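Local coordinates for protein Ribose/Galactose Isomerase (Vibrio parahaemolyticus, PDB 3ONO) that probably interconverts aldose and ketose forms of sugar phosphates, at residues A7-N12 with I52-M57; N45-T50 with V183-G188. All coordinates share one frame; numbering follows the deposited sequence.

From the N terminus the chain runs through strand 5-8 of the parallel sheet and on through 9-12, then passes helix 18-31 and strand 35-38 to reach loop 45-50 and helix 51-63. Interaction 1 closes this first loop by laying helix residues 52-57 against 7-12. Interaction 2 closes a much longer one, bringing the end of helix 180-186 back to loop 45-50. Because 45-50 lies between the two segments of interaction 1 and 183-188 lies beyond both, the two loops cross. The contacts also touch: Asn12 ND2 lies 2.9 Å from Leu49 O, probably a hydrogen bond, while His53 and Met57 pack on Thr185 and Ala186. The sheet, helix 51-63 and helix 180-186 are thereby brought together.

Interaction 1: A7-N12 with I52-M57; sequences ALMMEN and IHLGIM
Leu54 reaches from helix 51-63 to the chain that follows strand 5-8, and its two methyls divide the work between Met9 and Glu11. Leu54 CD2 lies 3.9 Å from CB of Met9, a selenomethionine, and the two side chains run past each other in opposite directions. Leu54 CD1 meets the aliphatic part of Glu11 instead, 3.6 Å from Glu11 CG, with the side chains crossing at about a right angle. In Met9, CG sits between the backbone N and the carbonyl carbon (chi1 57°), and a bend at chi3 turns CE beside Met57. Met9 SE rests 3.9 Å from Met57 CB and 3.3 Å from Leu54 O. A long, unbranched methionine side chain, with selenium here standing in for sulfur, can follow the helix surface from Leu54 to Met57. Glu11 suits its place because its methylenes pack on leucine while the acid has partners elsewhere: OE1 accepts from Gln14 N and OE2 is hydrogen-bonded to Ser13 OG. Met9 O is hydrogen-bonded to Thr72 OG1 on strand 69-74. The helix packs on the sheet end here chiefly through buried van der Waals contacts, the polarisable selenium set against a helix carbonyl oxygen and each carboxylate oxygen bonded within its own loop.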
# COMPACT_ATOMS: atom_id res chain seq x y z
N ALA A 7 -17.02 -19.86 -3.29
CA ALA A 7 -17.90 -19.11 -4.18
C ALA A 7 -17.33 -17.72 -4.46
O ALA A 7 -17.05 -16.98 -3.53
CB ALA A 7 -19.30 -18.96 -3.57
N LEU A 8 -17.19 -17.38 -5.74
CA LEU A 8 -16.81 -16.02 -6.12
C LEU A 8 -18.11 -15.27 -6.42
O LEU A 8 -18.98 -15.80 -7.11
CB LEU A 8 -15.95 -16.04 -7.38
CG LEU A 8 -15.67 -14.69 -8.03
CD1 LEU A 8 -14.89 -13.81 -7.06
CD2 LEU A 8 -14.88 -14.92 -9.33
N MSE A 9 -18.26 -14.06 -5.88
CA MSE A 9 -19.49 -13.31 -6.15
C MSE A 9 -19.20 -11.83 -6.30
O MSE A 9 -18.67 -11.19 -5.38
CB MSE A 9 -20.55 -13.57 -5.07
CG MSE A 9 -20.09 -13.25 -3.68
SE MSE A 9 -21.49 -13.67 -2.39
CE MSE A 9 -21.45 -15.59 -2.52
N MSE A 10 -19.51 -11.29 -7.48
CA MSE A 10 -19.22 -9.89 -7.79
C MSE A 10 -20.50 -9.15 -8.21
O MSE A 10 -21.46 -9.77 -8.67
CB MSE A 10 -18.09 -9.78 -8.81
CG MSE A 10 -16.77 -10.16 -8.19
SE MSE A 10 -15.36 -10.46 -9.49
CE MSE A 10 -15.26 -8.63 -10.16
N GLU A 11 -20.50 -7.83 -8.00
CA GLU A 11 -21.68 -7.00 -8.25
C GLU A 11 -21.49 -6.08 -9.47
O GLU A 11 -20.48 -6.16 -10.16
CB GLU A 11 -22.07 -6.19 -7.01
CG GLU A 11 -20.90 -5.42 -6.37
CD GLU A 11 -20.35 -4.32 -7.26
OE1 GLU A 11 -19.24 -4.51 -7.78
OE2 GLU A 11 -21.02 -3.28 -7.44
N ASN A 12 -22.49 -5.23 -9.73
CA ASN A 12 -22.58 -4.56 -11.02
C ASN A 12 -21.42 -3.61 -11.32
O ASN A 12 -20.95 -3.52 -12.46
CB ASN A 12 -23.94 -3.87 -11.20
CG ASN A 12 -24.07 -2.63 -10.34
OD1 ASN A 12 -23.66 -1.53 -10.74
ND2 ASN A 12 -24.64 -2.79 -9.13
N ILE A 52 -25.40 -5.22 -1.76
CA ILE A 52 -26.38 -5.67 -0.78
C ILE A 52 -26.73 -7.14 -1.03
O ILE A 52 -26.76 -7.95 -0.11
CB ILE A 52 -27.70 -4.84 -0.85
CG1 ILE A 52 -27.42 -3.37 -0.56
CG2 ILE A 52 -28.74 -5.40 0.16
CD1 ILE A 52 -26.86 -3.09 0.83
N HIS A 53 -26.98 -7.48 -2.29
CA HIS A 53 -27.33 -8.86 -2.62
C HIS A 53 -26.17 -9.79 -2.30
O HIS A 53 -26.38 -10.92 -1.89
CB HIS A 53 -27.72 -8.98 -4.09
CG HIS A 53 -28.83 -8.06 -4.48
ND1 HIS A 53 -28.63 -6.97 -5.32
CD2 HIS A 53 -30.14 -8.05 -4.14
CE1 HIS A 53 -29.78 -6.34 -5.48
NE2 HIS A 53 -30.72 -6.97 -4.77
N LEU A 54 -24.94 -9.31 -2.50
CA LEU A 54 -23.78 -10.15 -2.21
C LEU A 54 -23.80 -10.68 -0.78
O LEU A 54 -23.51 -11.86 -0.53
CB LEU A 54 -22.47 -9.39 -2.49
CG LEU A 54 -22.25 -8.92 -3.93
CD1 LEU A 54 -20.90 -8.17 -4.05
CD2 LEU A 54 -22.30 -10.08 -4.92
N GLY A 55 -24.07 -9.81 0.18
CA GLY A 55 -24.08 -10.24 1.57
C GLY A 55 -25.14 -11.31 1.82
O GLY A 55 -24.91 -12.28 2.56
N ILE A 56 -26.31 -11.12 1.22
CA ILE A 56 -27.40 -12.10 1.40
C ILE A 56 -27.01 -13.44 0.80
O ILE A 56 -27.22 -14.51 1.40
CB ILE A 56 -28.70 -11.58 0.75
CG1 ILE A 56 -29.18 -10.34 1.49
CG2 ILE A 56 -29.79 -12.67 0.77
CD1 ILE A 56 -30.16 -9.49 0.67
N MSE A 57 -26.43 -13.39 -0.40
CA MSE A 57 -25.90 -14.60 -1.04
C MSE A 57 -24.83 -15.28 -0.20
O MSE A 57 -24.81 -16.50 -0.07
CB MSE A 57 -25.36 -14.27 -2.44
CG MSE A 57 -26.44 -13.66 -3.31
SE MSE A 57 -25.75 -12.67 -4.82
CE MSE A 57 -25.51 -14.22 -5.93

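Interaction 2: N45-T50 with V183-G188; sequences NDHHLT and VKTAVG
His47 carries its imidazole over Gly188, whose C lies 4.0 Å above one face of the His47 ring and offset toward the rim. CG of the histidine stands anti to the backbone N (chi1 175°), and the NE2 edge of the ring meets the last turn of helix 180-186. There His47 NE2 donates to Thr185 O at 2.7 Å, with an almost straight N-H...O angle of 175°. The oxygen lies close to the ring plane, and the nitrogen approaches it in the carbonyl plane, on a lone pair. Thr185 O also accepts from Gly188 N, at 3.1 Å, so two donors grip it where the helix runs out. Histidine fits here because one flat group offers both an N-H at its edge and a face for the backbone beyond the helix. Glycine suits the position under the ring, since its CA carries no side chain to collide with the imidazole.

Van der Waals contacts of the Thr185 methyl flank this bond. Thr185 CG2 comes within 3.5 Å of His48 O, while Leu49 CD2 makes a looser approach, 4.1 Å from Thr185 CG2. The leucine and threonine side chains pass in opposite directions. The threonine hydroxyl has its own partner, Glu181 O, one turn earlier in the helix. Leu49 further packs on Met57, and Asp46 OD2 accepts from Gln191 NE2, a second polar tie to the C-terminal region, and from Thr42 N within its own loop.

With NE2 as the donor, an N-H points at the carbonyl end of the helix, which is probably favourable electrostatically.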
# COMPACT_ATOMS: atom_id res chain seq x y z
N ASN A 45 -23.92 -7.43 -18.28
CA ASN A 45 -25.26 -7.73 -18.79
C ASN A 45 -25.98 -8.84 -18.04
O ASN A 45 -27.13 -9.15 -18.33
CB ASN A 45 -25.20 -8.06 -20.28
CG ASN A 45 -24.73 -6.89 -21.11
OD1 ASN A 45 -25.24 -5.77 -20.97
ND2 ASN A 45 -23.75 -7.13 -21.98
N ASP A 46 -25.30 -9.44 -17.06
CA ASP A 46 -25.84 -10.57 -16.32
C ASP A 46 -26.91 -10.14 -15.32
O ASP A 46 -27.08 -8.94 -15.07
CB ASP A 46 -24.70 -11.30 -15.60
CG ASP A 46 -25.12 -12.64 -15.05
OD1 ASP A 46 -26.11 -13.21 -15.56
OD2 ASP A 46 -24.46 -13.13 -14.10
N HIS A 47 -27.63 -11.11 -14.76
CA HIS A 47 -28.60 -10.88 -13.69
C HIS A 47 -28.03 -9.87 -12.70
O HIS A 47 -27.00 -10.13 -12.10
CB HIS A 47 -28.89 -12.20 -12.98
CG HIS A 47 -29.79 -12.08 -11.79
ND1 HIS A 47 -31.14 -11.82 -11.89
CD2 HIS A 47 -29.52 -12.18 -10.47
CE1 HIS A 47 -31.67 -11.80 -10.68
NE2 HIS A 47 -30.71 -12.01 -9.80
N HIS A 48 -28.70 -8.73 -12.55
CA HIS A 48 -28.12 -7.55 -11.88
C HIS A 48 -28.10 -7.71 -10.35
O HIS A 48 -29.10 -8.10 -9.74
CB HIS A 48 -28.92 -6.30 -12.26
CG HIS A 48 -28.28 -5.02 -11.84
ND1 HIS A 48 -28.51 -4.44 -10.61
CD2 HIS A 48 -27.44 -4.18 -12.50
CE1 HIS A 48 -27.82 -3.32 -10.52
NE2 HIS A 48 -27.17 -3.14 -11.65
N LEU A 49 -26.94 -7.38 -9.76
CA LEU A 49 -26.71 -7.47 -8.32
C LEU A 49 -26.00 -6.22 -7.80
O LEU A 49 -25.19 -5.61 -8.52
CB LEU A 49 -25.80 -8.66 -8.02
CG LEU A 49 -26.27 -10.06 -8.40
CD1 LEU A 49 -25.20 -11.05 -7.95
CD2 LEU A 49 -27.61 -10.37 -7.72
N THR A 50 -26.26 -5.86 -6.55
CA THR A 50 -25.44 -4.84 -5.88
C THR A 50 -24.72 -5.50 -4.72
O THR A 50 -24.95 -6.68 -4.42
CB THR A 50 -26.29 -3.74 -5.24
OG1 THR A 50 -26.95 -4.26 -4.09
CG2 THR A 50 -27.33 -3.19 -6.21
N VAL A 183 -34.06 -10.44 -1.36
CA VAL A 183 -33.65 -11.83 -1.27
C VAL A 183 -33.97 -12.57 -2.56
O VAL A 183 -33.18 -13.39 -3.03
CB VAL A 183 -34.29 -12.54 -0.07
CG1 VAL A 183 -33.65 -13.92 0.11
CG2 VAL A 183 -34.13 -11.70 1.20
N LYS A 184 -35.14 -12.29 -3.15
CA LYS A 184 -35.50 -12.89 -4.43
C LYS A 184 -34.44 -12.59 -5.49
O LYS A 184 -34.06 -13.47 -6.28
CB LYS A 184 -36.87 -12.41 -4.92
CG LYS A 184 -38.03 -12.84 -4.06
CD LYS A 184 -39.33 -12.22 -4.59
CE LYS A 184 -40.55 -12.79 -3.89
NZ LYS A 184 -40.66 -12.28 -2.50
N THR A 185 -33.98 -11.35 -5.52
CA THR A 185 -32.95 -10.96 -6.48
C THR A 185 -31.66 -11.72 -6.18
O THR A 185 -31.01 -12.23 -7.09
CB THR A 185 -32.69 -9.44 -6.45
OG1 THR A 185 -33.87 -8.76 -6.93
CG2 THR A 185 -31.47 -9.08 -7.34
N ALA A 186 -31.32 -11.81 -4.90
CA ALA A 186 -30.07 -12.48 -4.50
C ALA A 186 -30.01 -13.93 -4.97
O ALA A 186 -28.95 -14.41 -5.38
CB ALA A 186 -29.87 -12.39 -2.97
N VAL A 187 -31.14 -14.63 -4.93
CA VAL A 187 -31.14 -16.05 -5.28
C VAL A 187 -31.63 -16.30 -6.70
O VAL A 187 -31.82 -17.44 -7.11
CB VAL A 187 -31.99 -16.89 -4.31
CG1 VAL A 187 -31.59 -16.58 -2.87
CG2 VAL A 187 -33.46 -16.59 -4.52
N GLY A 188 -31.80 -15.22 -7.46
CA GLY A 188 -32.41 -15.30 -8.78
C GLY A 188 -31.64 -15.93 -9.94
O GLY A 188 -32.27 -16.42 -10.87